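Local coordinates for protein aspartate carbamoyltransferase (Leishmania major, PDB 7K46) that probably catalyses the transfer of a carbamoyl group from carbamoyl phosphate to aspartate, an early step of pyrimidine biosynthesis, at residues 189-197 with 225-236. Sequence-based numbering, arbitrary orientation.
Sequences LRKVYLIAP and SGLTPEIVADCD
Asp234 OD2 is gripped by two side chains, those of Arg190, just before strand 191-195, and Tyr193 within it. Tyr193 OH donates to Asp234 OD2 at 2.6 Å from the anti side. Arg190 NH1 forms a salt bridge to the same Asp234 OD2 at 3.2 Å from the syn side, the two arriving from opposite faces of the carboxylate. Water 2 links OD2 to Lys191 NZ, which also donates to Tyr193 OH and to Gln222. A bend at chi3 (63°) turns the Arg190 guanidinium so that NH2 meets the backbone Asp234 O at 3.0 Å, within the guanidinium plane. Through water 1, NH2 also reaches Asp236 OD2; Asp236 itself is salt-bridged to Lys280.

The Tyr193 ring and the Asp234 carboxylate stand almost perpendicular (88°). Ile231 CG2 makes a CH-pi contact on one Tyr193 face, 3.9 Å from the centroid, Lys191 CG lies over the opposite face, and Cys235 SG lies oblique to the ring, 3.4 Å from Tyr193 CD2. Farther along, Ile195 CD1 meets Ile231 CD1 tip to tip at 4.0 Å, while Ile195 CG2 rests against the Gly226 backbone.

Helix 229-234 thus packs on the parallel sheet of the Rossmann-like Asp/Orn-binding domain, held at Asp234 by a salt bridge and hydrogen bonds, and at Ile231 by apolar contacts; the nearby cations would probably stabilise ionised Asp234.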
# COMPACT_ATOMS: atom_id res chain seq x y z
N LEU A 189 30.74 -23.74 -16.25
CA LEU A 189 29.73 -24.78 -16.40
C LEU A 189 30.32 -26.02 -17.04
O LEU A 189 31.23 -25.94 -17.87
CB LEU A 189 28.57 -24.28 -17.25
CG LEU A 189 27.93 -22.95 -16.83
CD1 LEU A 189 26.82 -22.63 -17.83
CD2 LEU A 189 27.40 -23.05 -15.42
N ARG A 190 29.80 -27.18 -16.67
CA ARG A 190 30.13 -28.39 -17.40
C ARG A 190 29.27 -28.53 -18.65
O ARG A 190 29.79 -28.77 -19.75
CB ARG A 190 29.98 -29.63 -16.51
CG ARG A 190 30.18 -30.95 -17.26
CD ARG A 190 30.40 -32.13 -16.32
NE ARG A 190 29.24 -32.38 -15.47
CZ ARG A 190 28.17 -33.06 -15.85
NH1 ARG A 190 28.04 -33.51 -17.09
NH2 ARG A 190 27.19 -33.28 -14.97
N LYS A 191 27.96 -28.34 -18.52
CA LYS A 191 27.08 -28.66 -19.64
C LYS A 191 25.76 -27.93 -19.47
O LYS A 191 25.26 -27.80 -18.35
CB LYS A 191 26.85 -30.17 -19.73
CG LYS A 191 26.08 -30.63 -20.95
CD LYS A 191 26.25 -32.14 -21.11
CE LYS A 191 25.79 -32.63 -22.47
NZ LYS A 191 25.87 -34.13 -22.56
N VAL A 192 25.20 -27.47 -20.59
CA VAL A 192 23.85 -26.90 -20.62
C VAL A 192 23.02 -27.75 -21.58
O VAL A 192 23.34 -27.86 -22.77
CB VAL A 192 23.83 -25.43 -21.07
CG1 VAL A 192 22.38 -24.92 -21.17
CG2 VAL A 192 24.64 -24.54 -20.12
N TYR A 193 21.94 -28.33 -21.06
CA TYR A 193 20.93 -28.98 -21.90
C TYR A 193 19.85 -27.96 -22.22
O TYR A 193 19.35 -27.28 -21.32
CB TYR A 193 20.31 -30.18 -21.18
CG TYR A 193 21.26 -31.34 -20.95
CD1 TYR A 193 21.45 -32.31 -21.94
CD2 TYR A 193 21.95 -31.48 -19.75
CE1 TYR A 193 22.31 -33.37 -21.75
CE2 TYR A 193 22.82 -32.56 -19.55
CZ TYR A 193 23.00 -33.50 -20.56
OH TYR A 193 23.85 -34.57 -20.37
N LEU A 194 19.51 -27.84 -23.51
CA LEU A 194 18.45 -26.94 -23.97
C LEU A 194 17.28 -27.80 -24.43
O LEU A 194 17.31 -28.37 -25.52
CB LEU A 194 18.96 -26.05 -25.11
CG LEU A 194 20.18 -25.17 -24.78
CD1 LEU A 194 20.71 -24.50 -26.05
CD2 LEU A 194 19.80 -24.14 -23.73
N ILE A 195 16.25 -27.90 -23.58
CA ILE A 195 15.13 -28.82 -23.79
C ILE A 195 13.91 -28.00 -24.19
O ILE A 195 13.36 -27.25 -23.38
CB ILE A 195 14.82 -29.64 -22.52
CG1 ILE A 195 16.09 -30.27 -21.93
CG2 ILE A 195 13.73 -30.68 -22.81
CD1 ILE A 195 16.77 -31.29 -22.84
N ALA A 196 13.47 -28.16 -25.44
CA ALA A 196 12.37 -27.36 -25.94
C ALA A 196 11.63 -28.15 -27.00
O ALA A 196 12.25 -28.91 -27.75
CB ALA A 196 12.87 -26.03 -26.53
N PRO A 197 10.31 -27.98 -27.10
CA PRO A 197 9.57 -28.64 -28.19
C PRO A 197 10.07 -28.19 -29.56
O PRO A 197 10.66 -27.12 -29.71
CB PRO A 197 8.12 -28.20 -27.96
CG PRO A 197 8.06 -27.67 -26.56
CD PRO A 197 9.44 -27.16 -26.23
N SER A 225 14.57 -32.34 -27.73
CA SER A 225 13.16 -31.95 -27.71
C SER A 225 12.42 -32.46 -26.48
O SER A 225 11.23 -32.15 -26.33
CB SER A 225 12.45 -32.45 -28.98
OG SER A 225 12.44 -33.87 -29.03
N GLY A 226 13.08 -33.21 -25.61
CA GLY A 226 12.41 -33.71 -24.42
C GLY A 226 13.42 -34.25 -23.44
O GLY A 226 14.58 -34.50 -23.77
N LEU A 227 12.95 -34.41 -22.20
CA LEU A 227 13.76 -35.04 -21.16
C LEU A 227 13.78 -36.55 -21.38
O LEU A 227 12.84 -37.14 -21.91
CB LEU A 227 13.19 -34.73 -19.77
CG LEU A 227 13.23 -33.27 -19.32
CD1 LEU A 227 12.39 -33.04 -18.04
CD2 LEU A 227 14.67 -32.83 -19.12
N THR A 228 14.89 -37.16 -20.97
CA THR A 228 15.10 -38.59 -20.99
C THR A 228 15.75 -38.98 -19.68
O THR A 228 16.33 -38.12 -19.00
CB THR A 228 16.01 -39.02 -22.15
OG1 THR A 228 17.32 -38.49 -21.91
CG2 THR A 228 15.49 -38.50 -23.49
N PRO A 229 15.70 -40.26 -19.29
CA PRO A 229 16.39 -40.67 -18.06
C PRO A 229 17.87 -40.33 -18.08
O PRO A 229 18.42 -39.98 -17.03
CB PRO A 229 16.15 -42.18 -18.02
CG PRO A 229 14.89 -42.39 -18.78
CD PRO A 229 14.96 -41.39 -19.90
N GLU A 230 18.51 -40.40 -19.24
CA GLU A 230 19.94 -40.12 -19.33
C GLU A 230 20.23 -38.64 -19.08
O GLU A 230 21.17 -38.29 -18.36
CB GLU A 230 20.49 -40.55 -20.69
CG GLU A 230 20.48 -42.06 -20.92
CD GLU A 230 19.09 -42.64 -21.16
OE1 GLU A 230 18.19 -41.92 -21.65
OE2 GLU A 230 18.89 -43.84 -20.86
N ILE A 231 19.42 -37.75 -19.67
CA ILE A 231 19.62 -36.32 -19.43
C ILE A 231 19.35 -35.98 -17.97
O ILE A 231 20.13 -35.26 -17.33
CB ILE A 231 18.73 -35.49 -20.38
CG1 ILE A 231 19.21 -35.62 -21.82
CG2 ILE A 231 18.72 -34.02 -19.94
CD1 ILE A 231 18.25 -35.00 -22.84
N VAL A 232 18.23 -36.48 -17.44
CA VAL A 232 17.86 -36.21 -16.04
C VAL A 232 18.98 -36.66 -15.10
O VAL A 232 19.39 -35.92 -14.20
CB VAL A 232 16.52 -36.89 -15.71
CG1 VAL A 232 16.25 -36.86 -14.21
CG2 VAL A 232 15.38 -36.22 -16.50
N ALA A 233 19.50 -37.87 -15.32
CA ALA A 233 20.52 -38.44 -14.44
C ALA A 233 21.80 -37.61 -14.45
O ALA A 233 22.55 -37.64 -13.47
CB ALA A 233 20.83 -39.88 -14.86
N ASP A 234 22.06 -36.89 -15.54
CA ASP A 234 23.30 -36.13 -15.68
C ASP A 234 23.21 -34.72 -15.10
O ASP A 234 24.25 -34.08 -14.91
CB ASP A 234 23.68 -36.05 -17.17
CG ASP A 234 25.10 -35.56 -17.39
OD1 ASP A 234 26.02 -36.05 -16.70
OD2 ASP A 234 25.31 -34.70 -18.27
N CYS A 235 22.02 -34.23 -14.78
CA CYS A 235 21.85 -32.83 -14.43
C CYS A 235 21.96 -32.58 -12.93
O CYS A 235 21.44 -33.34 -12.11
CB CYS A 235 20.50 -32.31 -14.94
SG CYS A 235 20.48 -32.01 -16.72
N ASP A 236 22.62 -31.48 -12.59
CA ASP A 236 22.62 -30.94 -11.24
C ASP A 236 21.47 -29.97 -11.01
O ASP A 236 21.05 -29.78 -9.86
CB ASP A 236 23.95 -30.25 -10.98
CG ASP A 236 25.12 -31.18 -11.23
OD1 ASP A 236 25.21 -32.22 -10.54
OD2 ASP A 236 25.92 -30.89 -12.15
O HOH W 1 28.05 -32.46 -12.45
O HOH W 2 27.27 -35.41 -20.23